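Local coordinates for protein KauB (Pseudomonas aeruginosa PAO1, PDB 6B4R) that probably oxidises aminoaldehydes and a broad range of other aldehydes to the corresponding acids, as a member of the NAD(P)+-dependent aldehyde dehydrogenase family, at residues A[366-371]-A[385-390]; A[354-359]-A[394-399]; A[88-93]-A[126-131]; A[23-28]-A[212-217]. One frame throughout, in Å; residues are numbered along the deposited sequence.

Contact 1. Residues A[366-371]-A[385-390]; sequences KLVAGG and PTIFDG
The shortest bond between these antiparallel strands runs from Asp-389 N to Lys-366 O, 2.7 Å long and nearly straight at 168°. Lys-366 N returns a bond to Asp-389 O (2.9 Å), making this a hydrogen-bonded pair. Next comes the non-hydrogen-bonded pair Leu-367 and Phe-388. CG of Leu-367 stands anti to the backbone N (chi1 179°), and its CD1 lies over one face of the Phe-388 ring, toward the rim, while also touching Thr-386 CG2 at 3.7 Å, the two side chains crossing at about a right angle. Helix 347-362 packs against this face of the sheet through Ile-357 and His-361. On the other face, that of Ile-387, its CG2 is met by CG2 of Val-368 at 3.6 Å, and helix 315-326 covers Ala-369 and Ile-387 with Leu-326; Lys-315 pairs with the Asp-389 carboxylate. Thr-386 OG1, which is bonded to Glu-384 O, takes a weak bond from Gly-371 N. Opposite Ile-387 the register slips: its O receives Val-368 N (3.1 Å), whereas its N gives to Ala-369 O (3.0 Å). Two residues facing one is a classic beta bulge, here in the edge strand of the mixed sheet that forms the core of the catalytic domain in aldehyde dehydrogenases.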
loop_
_atom_site.group_PDB
_atom_site.type_symbol
_atom_site.label_atom_id
_atom_site.label_comp_id
_atom_site.label_asym_id
_atom_site.label_seq_id
_atom_site.Cartn_x
_atom_site.Cartn_y
_atom_site.Cartn_z
ATOM N N LYS A 366 -43.546 17.251 -18.996
ATOM C CA LYS A 366 -44.437 16.458 -19.840
ATOM C C LYS A 366 -44.351 14.960 -19.550
ATOM O O LYS A 366 -43.296 14.347 -19.706
ATOM C CB LYS A 366 -44.141 16.719 -21.319
ATOM C CG LYS A 366 -44.940 15.849 -22.276
ATOM C CD LYS A 366 -44.570 16.140 -23.723
ATOM C CE LYS A 366 -45.330 15.242 -24.689
ATOM N NZ LYS A 366 -44.954 15.516 -26.106
ATOM N N LEU A 367 -45.469 14.377 -19.132
ATOM C CA LEU A 367 -45.541 12.944 -18.866
ATOM C C LEU A 367 -45.512 12.146 -20.171
ATOM O O LEU A 367 -46.306 12.398 -21.078
ATOM C CB LEU A 367 -46.809 12.619 -18.073
ATOM C CG LEU A 367 -47.053 11.150 -17.724
ATOM C CD1 LEU A 367 -45.949 10.621 -16.825
ATOM C CD2 LEU A 367 -48.415 10.965 -17.069
ATOM N N VAL A 368 -44.595 11.187 -20.267
ATOM C CA VAL A 368 -44.455 10.394 -21.487
ATOM C C VAL A 368 -44.496 8.883 -21.247
ATOM O O VAL A 368 -44.480 8.107 -22.202
ATOM C CB VAL A 368 -43.167 10.757 -22.263
ATOM C CG1 VAL A 368 -43.260 12.169 -22.827
ATOM C CG2 VAL A 368 -41.949 10.611 -21.371
ATOM N N ALA A 369 -44.549 8.469 -19.981
ATOM C CA ALA A 369 -44.676 7.052 -19.632
ATOM C C ALA A 369 -45.107 6.860 -18.179
ATOM O O ALA A 369 -44.603 7.533 -17.282
ATOM C CB ALA A 369 -43.371 6.307 -19.900
ATOM N N GLY A 370 -46.041 5.937 -17.956
ATOM C CA GLY A 370 -46.522 5.626 -16.620
ATOM C C GLY A 370 -47.223 6.786 -15.937
ATOM O O GLY A 370 -47.996 7.510 -16.564
ATOM N N GLY A 371 -46.958 6.956 -14.645
ATOM C CA GLY A 371 -47.483 8.084 -13.897
ATOM C C GLY A 371 -48.709 7.786 -13.052
ATOM O O GLY A 371 -49.309 8.698 -12.485
ATOM N N PRO A 385 -43.535 2.496 -13.459
ATOM C CA PRO A 385 -42.318 3.238 -13.806
ATOM C C PRO A 385 -42.671 4.479 -14.625
ATOM O O PRO A 385 -43.329 4.368 -15.659
ATOM C CB PRO A 385 -41.536 2.236 -14.659
ATOM C CG PRO A 385 -41.992 0.900 -14.170
ATOM C CD PRO A 385 -43.449 1.077 -13.846
ATOM N N THR A 386 -42.233 5.646 -14.163
ATOM C CA THR A 386 -42.692 6.913 -14.723
ATOM C C THR A 386 -41.563 7.753 -15.325
ATOM O O THR A 386 -40.505 7.907 -14.718
ATOM C CB THR A 386 -43.417 7.745 -13.642
ATOM O OG1 THR A 386 -44.513 6.990 -13.113
ATOM C CG2 THR A 386 -43.932 9.055 -14.215
ATOM N N ILE A 387 -41.796 8.295 -16.519
ATOM C CA ILE A 387 -40.834 9.191 -17.150
ATOM C C ILE A 387 -41.439 10.566 -17.422
ATOM O O ILE A 387 -42.486 10.677 -18.060
ATOM C CB ILE A 387 -40.315 8.629 -18.488
ATOM C CG1 ILE A 387 -39.709 7.239 -18.295
ATOM C CG2 ILE A 387 -39.291 9.574 -19.103
ATOM C CD1 ILE A 387 -39.202 6.624 -19.578
ATOM N N PHE A 388 -40.771 11.610 -16.937
ATOM C CA PHE A 388 -41.148 12.982 -17.256
ATOM C C PHE A 388 -40.156 13.591 -18.236
ATOM O O PHE A 388 -38.949 13.579 -17.997
ATOM C CB PHE A 388 -41.208 13.844 -15.994
ATOM C CG PHE A 388 -42.531 13.796 -15.287
ATOM C CD1 PHE A 388 -43.605 14.538 -15.753
ATOM C CD2 PHE A 388 -42.699 13.022 -14.150
ATOM C CE1 PHE A 388 -44.825 14.503 -15.105
ATOM C CE2 PHE A 388 -43.919 12.984 -13.495
ATOM C CZ PHE A 388 -44.983 13.726 -13.973
ATOM N N ASP A 389 -40.669 14.126 -19.338
ATOM C CA ASP A 389 -39.830 14.781 -20.334
ATOM C C ASP A 389 -39.871 16.299 -20.158
ATOM O O ASP A 389 -40.773 16.832 -19.512
ATOM C CB ASP A 389 -40.285 14.392 -21.745
ATOM C CG ASP A 389 -39.340 14.892 -22.821
ATOM O OD1 ASP A 389 -38.175 15.197 -22.490
ATOM O OD2 ASP A 389 -39.761 14.978 -23.994
ATOM N N GLY A 390 -38.889 16.990 -20.730
ATOM C CA GLY A 390 -38.848 18.442 -20.688
ATOM C C GLY A 390 -38.632 18.974 -19.286
ATOM O O GLY A 390 -39.236 19.967 -18.881
#

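Contact 2. Residues A[354-359]-A[394-399]; sequences LSYIEA and AMKIAR
Ile-397 packs into the backbone of helix 347-362, its CG2 methyl lying 3.3 Å from Tyr-356 O and also close to the carbonyl carbon of Ala-359. This is the closer, buried part of the contact. The torsion explains it: CG1 takes the crowded position between backbone N and carbonyl carbon (chi1 61°), which turns CG2 anti to the carbonyl carbon and toward the helix. The other part is looser and faces solvent. There Lys-396 runs out fully extended, with CG anti to the backbone N (chi1 -174°), and only its aliphatic methylenes touch. CD passes 4.1 Å from Ala-359 CB, and CE comes within 4.0 Å of Tyr-356 CE1, the lysine chain crossing the tyrosine side chain at about a right angle. These are van der Waals contacts; the tyrosine's polar end is used elsewhere, since its OH bonds Glu-400 OE1 just past the short helix 396-399. Met-395 stands at the N-cap position of that helix, and the first helical N-H, that of Lys-396, bonds Asp-363 OD2 in the loop after helix 347-362. Its Ile-397 O accepts from Lys-271 NZ. Both helices touch strand 382-389, the short one through Ile-397 on Phe-388. The single turn 396-399, which lies in the chain between strand 382-389 and its parallel partner 406-412, sits beside helix 347-362 with both resting on the same strand.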
loop_
_atom_site.group_PDB
_atom_site.type_symbol
_atom_site.label_atom_id
_atom_site.label_comp_id
_atom_site.label_asym_id
_atom_site.label_seq_id
_atom_site.Cartn_x
_atom_site.Cartn_y
_atom_site.Cartn_z
ATOM N N LEU A 354 -46.533 9.293 -5.433
ATOM C CA LEU A 354 -47.675 9.871 -6.133
ATOM C C LEU A 354 -47.687 11.391 -6.009
ATOM O O LEU A 354 -48.086 12.094 -6.937
ATOM C CB LEU A 354 -48.983 9.290 -5.598
ATOM C CG LEU A 354 -49.243 7.820 -5.927
ATOM C CD1 LEU A 354 -50.479 7.312 -5.200
ATOM C CD2 LEU A 354 -49.385 7.632 -7.429
ATOM N N SER A 355 -47.245 11.891 -4.859
ATOM C CA SER A 355 -47.187 13.329 -4.622
ATOM C C SER A 355 -46.132 14.000 -5.500
ATOM O O SER A 355 -46.339 15.109 -5.994
ATOM C CB SER A 355 -46.910 13.621 -3.147
ATOM O OG SER A 355 -46.800 15.014 -2.920
ATOM N N TYR A 356 -45.003 13.324 -5.694
ATOM C CA TYR A 356 -43.950 13.843 -6.561
ATOM C C TYR A 356 -44.377 13.842 -8.024
ATOM O O TYR A 356 -44.029 14.752 -8.774
ATOM C CB TYR A 356 -42.653 13.051 -6.386
ATOM C CG TYR A 356 -41.759 13.573 -5.284
ATOM C CD1 TYR A 356 -41.079 14.778 -5.427
ATOM C CD2 TYR A 356 -41.589 12.860 -4.104
ATOM C CE1 TYR A 356 -40.259 15.260 -4.425
ATOM C CE2 TYR A 356 -40.770 13.333 -3.096
ATOM C CZ TYR A 356 -40.107 14.533 -3.263
ATOM O OH TYR A 356 -39.292 15.006 -2.261
ATOM N N ILE A 357 -45.127 12.819 -8.426
ATOM C CA ILE A 357 -45.638 12.735 -9.792
ATOM C C ILE A 357 -46.565 13.908 -10.099
ATOM O O ILE A 357 -46.482 14.521 -11.165
ATOM C CB ILE A 357 -46.382 11.407 -10.044
ATOM C CG1 ILE A 357 -45.401 10.232 -10.012
ATOM C CG2 ILE A 357 -47.112 11.444 -11.378
ATOM C CD1 ILE A 357 -46.056 8.884 -10.226
ATOM N N GLU A 358 -47.439 14.223 -9.150
ATOM C CA GLU A 358 -48.330 15.367 -9.285
ATOM C C GLU A 358 -47.520 16.657 -9.370
ATOM O O GLU A 358 -47.849 17.560 -10.142
ATOM C CB GLU A 358 -49.295 15.429 -8.103
ATOM C CG GLU A 358 -50.302 16.561 -8.183
ATOM C CD GLU A 358 -51.215 16.612 -6.973
ATOM O OE1 GLU A 358 -51.040 15.777 -6.060
ATOM O OE2 GLU A 358 -52.105 17.488 -6.937
ATOM N N ALA A 359 -46.453 16.726 -8.580
ATOM C CA ALA A 359 -45.555 17.874 -8.591
ATOM C C ALA A 359 -44.853 18.012 -9.938
ATOM O O ALA A 359 -44.502 19.115 -10.354
ATOM C CB ALA A 359 -44.532 17.757 -7.469
ATOM N N ALA A 394 -34.065 22.661 -12.189
ATOM C CA ALA A 394 -34.549 23.560 -11.150
ATOM C C ALA A 394 -35.892 23.083 -10.615
ATOM O O ALA A 394 -36.316 23.481 -9.530
ATOM C CB ALA A 394 -34.669 24.974 -11.692
ATOM N N MET A 395 -36.555 22.225 -11.385
ATOM C CA MET A 395 -37.843 21.667 -10.988
ATOM C C MET A 395 -37.710 20.806 -9.736
ATOM O O MET A 395 -36.624 20.317 -9.418
ATOM C CB MET A 395 -38.449 20.849 -12.130
ATOM C CG MET A 395 -38.789 21.665 -13.361
ATOM S SD MET A 395 -39.506 20.667 -14.679
ATOM C CE MET A 395 -39.830 21.918 -15.921
ATOM N N LYS A 396 -38.822 20.628 -9.031
ATOM C CA LYS A 396 -38.826 19.896 -7.769
ATOM C C LYS A 396 -38.452 18.425 -7.952
ATOM O O LYS A 396 -37.722 17.855 -7.140
ATOM C CB LYS A 396 -40.190 20.018 -7.083
ATOM C CG LYS A 396 -40.241 19.407 -5.693
ATOM C CD LYS A 396 -41.645 19.456 -5.114
ATOM C CE LYS A 396 -41.673 18.919 -3.691
ATOM N NZ LYS A 396 -43.060 18.812 -3.158
ATOM N N ILE A 397 -38.945 17.816 -9.026
ATOM C CA ILE A 397 -38.694 16.402 -9.285
ATOM C C ILE A 397 -37.272 16.141 -9.781
ATOM O O ILE A 397 -36.859 14.989 -9.923
ATOM C CB ILE A 397 -39.689 15.828 -10.313
ATOM C CG1 ILE A 397 -39.554 16.553 -11.654
ATOM C CG2 ILE A 397 -41.114 15.925 -9.794
ATOM C CD1 ILE A 397 -40.433 15.975 -12.744
ATOM N N ALA A 398 -36.529 17.210 -10.047
ATOM C CA ALA A 398 -35.167 17.084 -10.554
ATOM C C ALA A 398 -34.127 17.302 -9.460
ATOM O O ALA A 398 -33.004 16.808 -9.557
ATOM C CB ALA A 398 -34.936 18.056 -11.703
ATOM N N ARG A 399 -34.504 18.037 -8.420
ATOM C CA ARG A 399 -33.570 18.364 -7.350
ATOM C C ARG A 399 -33.779 17.514 -6.102
ATOM O O ARG A 399 -32.848 17.299 -5.325
ATOM C CB ARG A 399 -33.668 19.846 -6.992
ATOM C CG ARG A 399 -33.436 20.772 -8.172
ATOM C CD ARG A 399 -33.089 22.175 -7.711
ATOM N NE ARG A 399 -31.865 22.193 -6.915
ATOM C CZ ARG A 399 -30.642 22.273 -7.428
ATOM N NH1 ARG A 399 -30.475 22.341 -8.742
ATOM N NH2 ARG A 399 -29.585 22.282 -6.626
#

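Contact 3. Residues A[88-93]-A[126-131]; sequences IRFADL and NSLRWS
Helices 80-96 and 113-133 pair antiparallel, and Asp-92 and Arg-129 join them with a salt bridge while Ala-91, Phe-90 and Leu-128 fill the space between. The short segments run at 167° to each other with their axes 8.2 Å apart, a close approach made where the small side chain of Ala-91 faces the partner. Its CB lies 3.9 Å from Arg-129 CB and 4.1 Å from Leu-128 CB. The arginine sets out with CG anti to the backbone N, then bends at chi3 (-75°) and reaches across to helix 80-96, with one guanidinium face over Ala-91 CB. Its NH2 gives a 2.6 Å bond to Asp-92 OD1, which lies at the edge of the guanidinium, in its plane; the carboxylate itself is turned by 31° from that plane. The pair packs on helices 198-210 and 170-183, which belong to the coenzyme-binding domain of the aldehyde dehydrogenase fold. On the buried side, CD1 of Leu-128 sits over one face of the Phe-90 ring, 4.0 Å from its centroid and displaced toward the rim on the side of CD2 and CE2, a CH-pi contact. Phe-90 also packs on Ala-207 and Ala-210 of helix 198-210, and Leu-128 on Cys-175 of helix 170-183. Next along helix 113-133, Trp-130, which takes no part in this pairing, makes a cation-pi contact with a basic side chain of a neighbouring subunit.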
loop_
_atom_site.group_PDB
_atom_site.type_symbol
_atom_site.label_atom_id
_atom_site.label_comp_id
_atom_site.label_asym_id
_atom_site.label_seq_id
_atom_site.Cartn_x
_atom_site.Cartn_y
_atom_site.Cartn_z
ATOM N N ILE A 88 -16.720 -16.998 6.936
ATOM C CA ILE A 88 -16.974 -17.744 5.711
ATOM C C ILE A 88 -18.113 -18.733 5.949
ATOM O O ILE A 88 -18.997 -18.893 5.105
ATOM C CB ILE A 88 -15.708 -18.459 5.195
ATOM C CG1 ILE A 88 -14.696 -17.431 4.687
ATOM C CG2 ILE A 88 -16.058 -19.425 4.078
ATOM C CD1 ILE A 88 -13.408 -18.029 4.172
ATOM N N ARG A 89 -18.103 -19.377 7.113
ATOM C CA ARG A 89 -19.199 -20.259 7.498
ATOM C C ARG A 89 -20.496 -19.468 7.632
ATOM O O ARG A 89 -21.573 -19.961 7.296
ATOM C CB ARG A 89 -18.882 -20.996 8.801
ATOM C CG ARG A 89 -17.809 -22.068 8.657
ATOM C CD ARG A 89 -17.737 -22.968 9.887
ATOM N NE ARG A 89 -17.353 -22.229 11.086
ATOM C CZ ARG A 89 -16.101 -22.091 11.510
ATOM N NH1 ARG A 89 -15.104 -22.647 10.835
ATOM N NH2 ARG A 89 -15.847 -21.396 12.611
ATOM N N PHE A 90 -20.379 -18.236 8.120
ATOM C CA PHE A 90 -21.512 -17.325 8.211
ATOM C C PHE A 90 -22.041 -17.039 6.808
ATOM O O PHE A 90 -23.251 -17.038 6.576
ATOM C CB PHE A 90 -21.082 -16.025 8.899
ATOM C CG PHE A 90 -22.222 -15.103 9.249
ATOM C CD1 PHE A 90 -23.534 -15.551 9.244
ATOM C CD2 PHE A 90 -21.975 -13.780 9.582
ATOM C CE1 PHE A 90 -24.578 -14.700 9.562
ATOM C CE2 PHE A 90 -23.016 -12.924 9.902
ATOM C CZ PHE A 90 -24.318 -13.386 9.891
ATOM N N ALA A 91 -21.125 -16.812 5.871
ATOM C CA ALA A 91 -21.493 -16.552 4.485
ATOM C C ALA A 91 -22.140 -17.778 3.851
ATOM O O ALA A 91 -23.115 -17.661 3.108
ATOM C CB ALA A 91 -20.275 -16.121 3.687
ATOM N N ASP A 92 -21.594 -18.954 4.154
ATOM C CA ASP A 92 -22.136 -20.211 3.645
ATOM C C ASP A 92 -23.534 -20.492 4.192
ATOM O O ASP A 92 -24.382 -21.037 3.489
ATOM C CB ASP A 92 -21.203 -21.378 3.973
ATOM C CG ASP A 92 -19.880 -21.296 3.232
ATOM O OD1 ASP A 92 -19.810 -20.579 2.209
ATOM O OD2 ASP A 92 -18.912 -21.954 3.669
ATOM N N LEU A 93 -23.767 -20.118 5.447
ATOM C CA LEU A 93 -25.071 -20.316 6.072
ATOM C C LEU A 93 -26.156 -19.460 5.419
ATOM O O LEU A 93 -27.310 -19.878 5.325
ATOM C CB LEU A 93 -25.003 -20.048 7.578
ATOM C CG LEU A 93 -24.393 -21.167 8.430
ATOM C CD1 LEU A 93 -24.405 -20.800 9.904
ATOM C CD2 LEU A 93 -25.132 -22.479 8.203
ATOM N N ASN A 126 -21.707 -12.962 -0.617
ATOM C CA ASN A 126 -20.403 -12.662 -1.198
ATOM C C ASN A 126 -19.709 -11.496 -0.496
ATOM O O ASN A 126 -18.484 -11.469 -0.388
ATOM C CB ASN A 126 -20.530 -12.384 -2.696
ATOM C CG ASN A 126 -19.206 -12.008 -3.331
ATOM O OD1 ASN A 126 -18.326 -12.851 -3.501
ATOM N ND2 ASN A 126 -19.062 -10.739 -3.695
ATOM N N SER A 127 -20.496 -10.541 -0.014
ATOM C CA SER A 127 -19.958 -9.393 0.708
ATOM C C SER A 127 -19.335 -9.811 2.036
ATOM O O SER A 127 -18.284 -9.298 2.427
ATOM C CB SER A 127 -21.051 -8.353 0.951
ATOM O OG SER A 127 -20.544 -7.259 1.693
ATOM N N LEU A 128 -19.991 -10.736 2.731
ATOM C CA LEU A 128 -19.450 -11.278 3.971
ATOM C C LEU A 128 -18.211 -12.114 3.678
ATOM O O LEU A 128 -17.194 -12.001 4.365
ATOM C CB LEU A 128 -20.492 -12.138 4.689
ATOM C CG LEU A 128 -21.736 -11.452 5.257
ATOM C CD1 LEU A 128 -22.585 -12.459 6.018
ATOM C CD2 LEU A 128 -21.349 -10.292 6.156
ATOM N N ARG A 129 -18.304 -12.950 2.648
ATOM C CA ARG A 129 -17.204 -13.822 2.260
ATOM C C ARG A 129 -15.968 -13.023 1.852
ATOM O O ARG A 129 -14.858 -13.329 2.285
ATOM C CB ARG A 129 -17.631 -14.762 1.127
ATOM C CG ARG A 129 -16.544 -15.731 0.687
ATOM C CD ARG A 129 -17.021 -16.663 -0.421
ATOM N NE ARG A 129 -17.920 -17.697 0.084
ATOM C CZ ARG A 129 -19.237 -17.693 -0.083
ATOM N NH1 ARG A 129 -19.821 -16.708 -0.756
ATOM N NH2 ARG A 129 -19.970 -18.676 0.418
ATOM N N TRP A 130 -16.172 -11.997 1.029
ATOM C CA TRP A 130 -15.082 -11.147 0.550
ATOM C C TRP A 130 -14.370 -10.452 1.711
ATOM O O TRP A 130 -13.140 -10.466 1.797
ATOM C CB TRP A 130 -15.628 -10.105 -0.430
ATOM C CG TRP A 130 -14.588 -9.414 -1.266
ATOM C CD1 TRP A 130 -14.169 -9.776 -2.515
ATOM C CD2 TRP A 130 -13.852 -8.230 -0.926
ATOM N NE1 TRP A 130 -13.215 -8.898 -2.969
ATOM C CE2 TRP A 130 -13.001 -7.939 -2.013
ATOM C CE3 TRP A 130 -13.824 -7.391 0.193
ATOM C CZ2 TRP A 130 -12.133 -6.845 -2.014
ATOM C CZ3 TRP A 130 -12.965 -6.305 0.190
ATOM C CH2 TRP A 130 -12.129 -6.043 -0.905
ATOM N N SER A 131 -15.152 -9.848 2.603
ATOM C CA SER A 131 -14.604 -9.156 3.766
ATOM C C SER A 131 -13.850 -10.117 4.679
ATOM O O SER A 131 -12.876 -9.735 5.328
ATOM C CB SER A 131 -15.714 -8.454 4.552
ATOM O OG SER A 131 -16.412 -7.531 3.738
#

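Contact 4. Residues A[23-28]-A[212-217]; sequences FVNGEY and IPKGVF
A bend at chi3 (56°) in Lys-214 and another at chi2 (-67°) in Glu-27 turn the two charged ends toward each other over the tip of a hairpin. The resulting salt bridge, Lys-214 NZ to Glu-27 OE1, is long at 3.9 Å. Nearer the backbone the lysine chain passes obliquely over Asn-25: its CB is 3.6 Å from Asn-25 OD1, and its CE is 3.2 Å from Asn-25 O. On the inner side the Phe-23 ring presents its edge to Phe-217 O, which lies near the ring plane 3.9 Å from CD2. The same ring packs on Ala-204 and Val-208 of helix 198-210. Asn-25 N bonds Asn-218 OD1, and Phe-23 pairs by backbone bonds with Val-219, fixing the hairpin beside strand 217-219. Two tight turns meet tip against tip, with CA of Asn-25 only 3.9 Å from CA of Gly-215. Pro-213 to Val-216 form a type II turn with Gly-215 in its third position, leading from helix 198-210 into strand 217-219; Val-24 to Glu-27 form a type I' turn, whose Asn-Gly corner is characteristic of a two-residue beta hairpin.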
loop_
_atom_site.group_PDB
_atom_site.type_symbol
_atom_site.label_atom_id
_atom_site.label_comp_id
_atom_site.label_asym_id
_atom_site.label_seq_id
_atom_site.Cartn_x
_atom_site.Cartn_y
_atom_site.Cartn_z
ATOM N N PHE A 23 -32.703 -10.053 19.122
ATOM C CA PHE A 23 -31.657 -11.039 19.361
ATOM C C PHE A 23 -30.516 -10.401 20.139
ATOM O O PHE A 23 -29.686 -9.693 19.569
ATOM C CB PHE A 23 -31.140 -11.605 18.039
ATOM C CG PHE A 23 -30.289 -12.836 18.191
ATOM C CD1 PHE A 23 -30.864 -14.098 18.172
ATOM C CD2 PHE A 23 -28.914 -12.733 18.343
ATOM C CE1 PHE A 23 -30.085 -15.232 18.305
ATOM C CE2 PHE A 23 -28.131 -13.863 18.475
ATOM C CZ PHE A 23 -28.717 -15.115 18.456
ATOM N N VAL A 24 -30.486 -10.646 21.444
ATOM C CA VAL A 24 -29.458 -10.070 22.302
ATOM C C VAL A 24 -28.715 -11.150 23.084
ATOM O O VAL A 24 -29.335 -12.015 23.702
ATOM C CB VAL A 24 -30.055 -9.050 23.293
ATOM C CG1 VAL A 24 -28.957 -8.414 24.133
ATOM C CG2 VAL A 24 -30.843 -7.984 22.546
ATOM N N ASN A 25 -27.387 -11.089 23.046
ATOM C CA ASN A 25 -26.536 -12.024 23.777
ATOM C C ASN A 25 -26.809 -13.480 23.412
ATOM O O ASN A 25 -26.948 -14.334 24.286
ATOM C CB ASN A 25 -26.672 -11.813 25.289
ATOM C CG ASN A 25 -25.502 -12.387 26.067
ATOM O OD1 ASN A 25 -24.428 -12.622 25.515
ATOM N ND2 ASN A 25 -25.705 -12.613 27.360
ATOM N N GLY A 26 -26.901 -13.750 22.115
ATOM C CA GLY A 26 -27.042 -15.108 21.620
ATOM C C GLY A 26 -28.423 -15.720 21.770
ATOM O O GLY A 26 -28.620 -16.887 21.441
ATOM N N GLU A 27 -29.382 -14.939 22.263
ATOM C CA GLU A 27 -30.732 -15.448 22.503
ATOM C C GLU A 27 -31.808 -14.518 21.953
ATOM O O GLU A 27 -31.629 -13.301 21.903
ATOM C CB GLU A 27 -30.974 -15.653 24.004
ATOM C CG GLU A 27 -29.882 -16.421 24.738
ATOM C CD GLU A 27 -29.791 -17.875 24.311
ATOM O OE1 GLU A 27 -28.726 -18.492 24.530
ATOM O OE2 GLU A 27 -30.783 -18.404 23.764
ATOM N N TYR A 28 -32.933 -15.098 21.547
ATOM C CA TYR A 28 -34.094 -14.310 21.156
ATOM C C TYR A 28 -34.874 -13.865 22.390
ATOM O O TYR A 28 -35.045 -14.633 23.337
ATOM C CB TYR A 28 -35.003 -15.105 20.213
ATOM C CG TYR A 28 -34.514 -15.148 18.785
ATOM C CD1 TYR A 28 -34.502 -13.998 18.004
ATOM C CD2 TYR A 28 -34.068 -16.334 18.215
ATOM C CE1 TYR A 28 -34.053 -14.026 16.699
ATOM C CE2 TYR A 28 -33.619 -16.373 16.908
ATOM C CZ TYR A 28 -33.615 -15.215 16.155
ATOM O OH TYR A 28 -33.170 -15.244 14.853
ATOM N N ILE A 212 -19.808 -17.224 15.612
ATOM C CA ILE A 212 -19.741 -15.900 16.216
ATOM C C ILE A 212 -20.202 -15.992 17.666
ATOM O O ILE A 212 -21.332 -16.404 17.935
ATOM C CB ILE A 212 -20.641 -14.883 15.485
ATOM C CG1 ILE A 212 -20.307 -14.820 13.993
ATOM C CG2 ILE A 212 -20.517 -13.507 16.124
ATOM C CD1 ILE A 212 -18.953 -14.229 13.697
ATOM N N PRO A 213 -19.329 -15.607 18.606
ATOM C CA PRO A 213 -19.629 -15.668 20.041
ATOM C C PRO A 213 -20.862 -14.850 20.422
ATOM O O PRO A 213 -21.263 -13.944 19.690
ATOM C CB PRO A 213 -18.377 -15.063 20.685
ATOM C CG PRO A 213 -17.293 -15.270 19.677
ATOM C CD PRO A 213 -17.966 -15.111 18.347
ATOM N N LYS A 214 -21.454 -15.183 21.564
ATOM C CA LYS A 214 -22.627 -14.483 22.067
ATOM C C LYS A 214 -22.314 -13.018 22.350
ATOM O O LYS A 214 -21.235 -12.685 22.840
ATOM C CB LYS A 214 -23.134 -15.157 23.345
ATOM C CG LYS A 214 -23.425 -16.640 23.187
ATOM C CD LYS A 214 -23.767 -17.292 24.519
ATOM C CE LYS A 214 -24.928 -16.592 25.207
ATOM N NZ LYS A 214 -25.483 -17.408 26.335
ATOM N N GLY A 215 -23.264 -12.146 22.032
ATOM C CA GLY A 215 -23.137 -10.736 22.342
ATOM C C GLY A 215 -22.271 -9.945 21.383
ATOM O O GLY A 215 -22.130 -8.731 21.526
ATOM N N VAL A 216 -21.688 -10.626 20.402
ATOM C CA VAL A 216 -20.847 -9.957 19.418
ATOM C C VAL A 216 -21.698 -9.358 18.299
ATOM O O VAL A 216 -21.367 -8.309 17.743
ATOM C CB VAL A 216 -19.778 -10.911 18.848
ATOM C CG1 VAL A 216 -18.931 -10.212 17.793
ATOM C CG2 VAL A 216 -18.897 -11.437 19.974
ATOM N N PHE A 217 -22.807 -10.018 17.986
ATOM C CA PHE A 217 -23.729 -9.519 16.973
ATOM C C PHE A 217 -25.173 -9.544 17.478
ATOM O O PHE A 217 -25.792 -10.603 17.586
ATOM C CB PHE A 217 -23.572 -10.309 15.669
ATOM C CG PHE A 217 -24.628 -10.011 14.640
ATOM C CD1 PHE A 217 -25.052 -8.712 14.411
ATOM C CD2 PHE A 217 -25.185 -11.032 13.891
ATOM C CE1 PHE A 217 -26.024 -8.441 13.467
ATOM C CE2 PHE A 217 -26.152 -10.764 12.940
ATOM C CZ PHE A 217 -26.573 -9.470 12.729
#

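In the fold
From the N terminus, the hairpin at 23-28 opens contact 4, which closes only when the chain reaches 212-217. Within that long loop lies the whole of contact 3, joining 88-93 to 126-131 across a largely helical loop that includes helix 98-109. The centres of these two contacts are about 18 Å apart, and helix 198-210 packs against both. The second half of the chain repeats the nesting: contact 2 links 354-359 to 394-399, and contact 1 lies inside its loop, the two touching through Phe-388 and Ile-357. No loops cross. Contacts 3 and 4 gather N-terminal elements around the coenzyme-binding domain; contacts 1 and 2, on the opposite side of the chain's centre, tie the margin of the second mixed sheet to its helices.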